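Local coordinates for protein acyl-CoA dehydrogenase (Thermus thermophilus, PDB 2Z1Q) that probably oxidises saturated acyl-CoA thioesters to their 2,3-dehydroacyl-CoA products, using bound FAD as cofactor, at residues B[7-15]-B[346-354]. Residues are numbered along the deposited sequence; the frame is centred on the assembly and turned at random.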
loop_
_atom_site.group_PDB
_atom_site.type_symbol
_atom_site.label_atom_id
_atom_site.label_comp_id
_atom_site.label_asym_id
_atom_site.label_seq_id
_atom_site.Cartn_x
_atom_site.Cartn_y
_atom_site.Cartn_z
ATOM N N LEU B 7 0.782 39.162 -7.028
ATOM C CA LEU B 7 0.731 38.566 -5.704
ATOM C C LEU B 7 0.509 37.058 -5.754
ATOM O O LEU B 7 1.191 36.301 -5.060
ATOM C CB LEU B 7 -0.375 39.231 -4.878
ATOM C CG LEU B 7 -0.441 38.910 -3.383
ATOM C CD1 LEU B 7 -0.950 37.495 -3.156
ATOM C CD2 LEU B 7 0.941 39.112 -2.776
ATOM N N TRP B 8 -0.440 36.624 -6.577
ATOM C CA TRP B 8 -0.746 35.205 -6.683
ATOM C C TRP B 8 0.270 34.429 -7.513
ATOM O O TRP B 8 0.537 33.261 -7.238
ATOM C CB TRP B 8 -2.144 35.003 -7.280
ATOM C CG TRP B 8 -2.277 35.488 -8.691
ATOM C CD1 TRP B 8 -2.492 36.772 -9.101
ATOM C CD2 TRP B 8 -2.154 34.699 -9.883
ATOM N NE1 TRP B 8 -2.512 36.832 -10.476
ATOM C CE2 TRP B 8 -2.307 35.575 -10.980
ATOM C CE3 TRP B 8 -1.929 33.338 -10.130
ATOM C CZ2 TRP B 8 -2.240 35.134 -12.305
ATOM C CZ3 TRP B 8 -1.862 32.900 -11.450
ATOM C CH2 TRP B 8 -2.018 33.798 -12.520
ATOM N N GLN B 9 0.829 35.075 -8.532
ATOM C CA GLN B 9 1.811 34.423 -9.395
ATOM C C GLN B 9 3.026 33.920 -8.630
ATOM O O GLN B 9 3.517 32.826 -8.892
ATOM C CB GLN B 9 2.278 35.370 -10.507
ATOM C CG GLN B 9 1.320 35.452 -11.682
ATOM C CD GLN B 9 1.884 36.235 -12.854
ATOM O OE1 GLN B 9 1.350 36.171 -13.961
ATOM N NE2 GLN B 9 2.960 36.980 -12.618
ATOM N N LYS B 10 3.506 34.728 -7.689
ATOM C CA LYS B 10 4.672 34.377 -6.882
ATOM C C LYS B 10 4.505 33.002 -6.239
ATOM O O LYS B 10 3.389 32.497 -6.113
ATOM C CB LYS B 10 4.905 35.432 -5.787
ATOM C CG LYS B 10 5.158 36.847 -6.308
ATOM C CD LYS B 10 5.582 37.803 -5.194
ATOM C CE LYS B 10 5.928 39.183 -5.748
ATOM N NZ LYS B 10 6.544 40.078 -4.724
ATOM N N GLY B 11 5.617 32.399 -5.835
ATOM C CA GLY B 11 5.558 31.092 -5.205
ATOM C C GLY B 11 4.769 31.138 -3.911
ATOM O O GLY B 11 5.148 31.836 -2.974
ATOM N N GLY B 12 3.667 30.398 -3.863
ATOM C CA GLY B 12 2.834 30.378 -2.674
ATOM C C GLY B 12 1.780 31.466 -2.685
ATOM O O GLY B 12 1.024 31.621 -1.731
ATOM N N GLY B 13 1.730 32.222 -3.773
ATOM C CA GLY B 13 0.759 33.294 -3.883
ATOM C C GLY B 13 -0.673 32.803 -3.879
ATOM O O GLY B 13 -1.584 33.527 -3.472
ATOM N N TRP B 14 -0.882 31.572 -4.337
ATOM C CA TRP B 14 -2.217 30.992 -4.382
ATOM C C TRP B 14 -2.779 30.836 -2.975
ATOM O O TRP B 14 -3.958 30.532 -2.790
ATOM C CB TRP B 14 -2.180 29.625 -5.065
ATOM C CG TRP B 14 -1.147 28.714 -4.489
ATOM C CD1 TRP B 14 0.154 28.602 -4.874
ATOM C CD2 TRP B 14 -1.315 27.827 -3.380
ATOM N NE1 TRP B 14 0.812 27.698 -4.077
ATOM C CE2 TRP B 14 -0.067 27.207 -3.150
ATOM C CE3 TRP B 14 -2.399 27.496 -2.557
ATOM C CZ2 TRP B 14 0.130 26.273 -2.127
ATOM C CZ3 TRP B 14 -2.203 26.565 -1.537
ATOM C CH2 TRP B 14 -0.948 25.966 -1.334
ATOM N N LEU B 15 -1.930 31.052 -1.982
ATOM C CA LEU B 15 -2.342 30.913 -0.601
ATOM C C LEU B 15 -3.083 32.147 -0.077
ATOM O O LEU B 15 -3.969 32.026 0.772
ATOM C CB LEU B 15 -1.111 30.613 0.260
ATOM C CG LEU B 15 -1.334 30.005 1.643
ATOM C CD1 LEU B 15 -1.883 31.058 2.590
ATOM C CD2 LEU B 15 -2.277 28.814 1.530
ATOM N N GLU B 346 11.573 29.365 -7.440
ATOM C CA GLU B 346 10.432 30.175 -7.022
ATOM C C GLU B 346 9.263 29.284 -6.608
ATOM O O GLU B 346 8.486 29.646 -5.727
ATOM C CB GLU B 346 9.998 31.095 -8.173
ATOM C CG GLU B 346 8.758 31.934 -7.886
ATOM C CD GLU B 346 8.958 32.910 -6.740
ATOM O OE1 GLU B 346 7.966 33.542 -6.321
ATOM O OE2 GLU B 346 10.108 33.048 -6.260
ATOM N N TYR B 347 9.142 28.118 -7.239
ATOM C CA TYR B 347 8.049 27.207 -6.912
ATOM C C TYR B 347 8.493 25.889 -6.268
ATOM O O TYR B 347 7.884 24.835 -6.495
ATOM C CB TYR B 347 7.206 26.933 -8.165
ATOM C CG TYR B 347 6.699 28.193 -8.832
ATOM C CD1 TYR B 347 7.508 28.908 -9.718
ATOM C CD2 TYR B 347 5.434 28.704 -8.540
ATOM C CE1 TYR B 347 7.076 30.097 -10.289
ATOM C CE2 TYR B 347 4.987 29.901 -9.109
ATOM C CZ TYR B 347 5.821 30.590 -9.980
ATOM O OH TYR B 347 5.417 31.785 -10.523
ATOM N N ALA B 348 9.543 25.959 -5.450
ATOM C CA ALA B 348 10.078 24.794 -4.750
ATOM C C ALA B 348 8.977 24.132 -3.927
ATOM O O ALA B 348 8.864 22.909 -3.889
ATOM C CB ALA B 348 11.245 25.216 -3.840
ATOM N N VAL B 349 8.156 24.949 -3.275
ATOM C CA VAL B 349 7.064 24.431 -2.468
ATOM C C VAL B 349 6.070 23.654 -3.325
ATOM O O VAL B 349 5.675 22.546 -2.956
ATOM C CB VAL B 349 6.352 25.569 -1.709
ATOM C CG1 VAL B 349 5.154 25.021 -0.944
ATOM C CG2 VAL B 349 7.334 26.216 -0.748
ATOM N N GLU B 350 5.676 24.217 -4.467
ATOM C CA GLU B 350 4.742 23.538 -5.362
ATOM C C GLU B 350 5.338 22.209 -5.861
ATOM O O GLU B 350 4.634 21.203 -5.972
ATOM C CB GLU B 350 4.417 24.419 -6.577
ATOM C CG GLU B 350 3.530 25.645 -6.340
ATOM C CD GLU B 350 4.155 26.747 -5.484
ATOM O OE1 GLU B 350 5.391 26.938 -5.510
ATOM O OE2 GLU B 350 3.382 27.446 -4.790
ATOM N N ALA B 351 6.632 22.211 -6.179
ATOM C CA ALA B 351 7.293 20.999 -6.653
ATOM C C ALA B 351 7.151 19.907 -5.594
ATOM O O ALA B 351 6.837 18.771 -5.910
ATOM C CB ALA B 351 8.764 21.265 -6.939
ATOM N N SER B 352 7.377 20.265 -4.337
ATOM C CA SER B 352 7.254 19.292 -3.255
ATOM C C SER B 352 5.828 18.767 -3.100
ATOM O O SER B 352 5.634 17.569 -2.883
ATOM C CB SER B 352 7.724 19.899 -1.936
ATOM O OG SER B 352 9.133 20.054 -1.909
ATOM N N ILE B 353 4.838 19.656 -3.225
ATOM C CA ILE B 353 3.431 19.252 -3.104
ATOM C C ILE B 353 3.010 18.219 -4.151
ATOM O O ILE B 353 2.375 17.220 -3.817
ATOM C CB ILE B 353 2.460 20.464 -3.210
ATOM C CG1 ILE B 353 2.570 21.353 -1.972
ATOM C CG2 ILE B 353 1.025 19.960 -3.351
ATOM C CD1 ILE B 353 1.766 22.651 -2.080
ATOM N N ILE B 354 3.340 18.459 -5.417
ATOM C CA ILE B 354 2.975 17.511 -6.459
ATOM C C ILE B 354 3.819 16.239 -6.378
ATOM O O ILE B 354 3.407 15.191 -6.871
ATOM C CB ILE B 354 3.099 18.135 -7.879
ATOM C CG1 ILE B 354 4.512 18.659 -8.095
ATOM C CG2 ILE B 354 2.073 19.262 -8.061
ATOM C CD1 ILE B 354 4.688 19.364 -9.412
#
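Glu346 and Glu350 hold a type II beta turn, Lys10 to Gly13, through Gly11 N and, weakly, Gly12 N, while Tyr347 binds Gln9 O just ahead of it; together they fasten the loop preceding helix 30-54 to the start of helix 348-372 in the C-terminal helical domain of the acyl-CoA dehydrogenase fold. Apolar packing is slight: Ile353 CD1 touches Trp14 CZ2 at 4.0 Å, while Tyr490 of helix 476-502 meets the same indole. Backbone also meets backbone, Gly11 CA lying 3.3 Å from Glu346 O in a CA-H...O contact, an approach allowed by the lack of a side chain on Gly11. Hydrogen bonds do most of the work. The N-H of Gly11 points almost straight (175°) at Glu346 OE1, with N 2.7 Å from it, and meets it from above the carboxylate plane. Tyr347, the N-cap residue, reaches across with its hydroxyl: OH donates to Gln9 O over 2.7 Å, from above the carbonyl plane. A phenylalanine in its place would probably leave Gln9 O without this donor. In buried Glu350, a bend at chi2 (67°) turns the carboxylate toward Gly12 and Trp14, its plane 88° from the indole; OE2 takes the weak bond from Gly12 N, and its anti lone pair receives Trp14 NE1 at 2.7 Å, exactly in the indole plane.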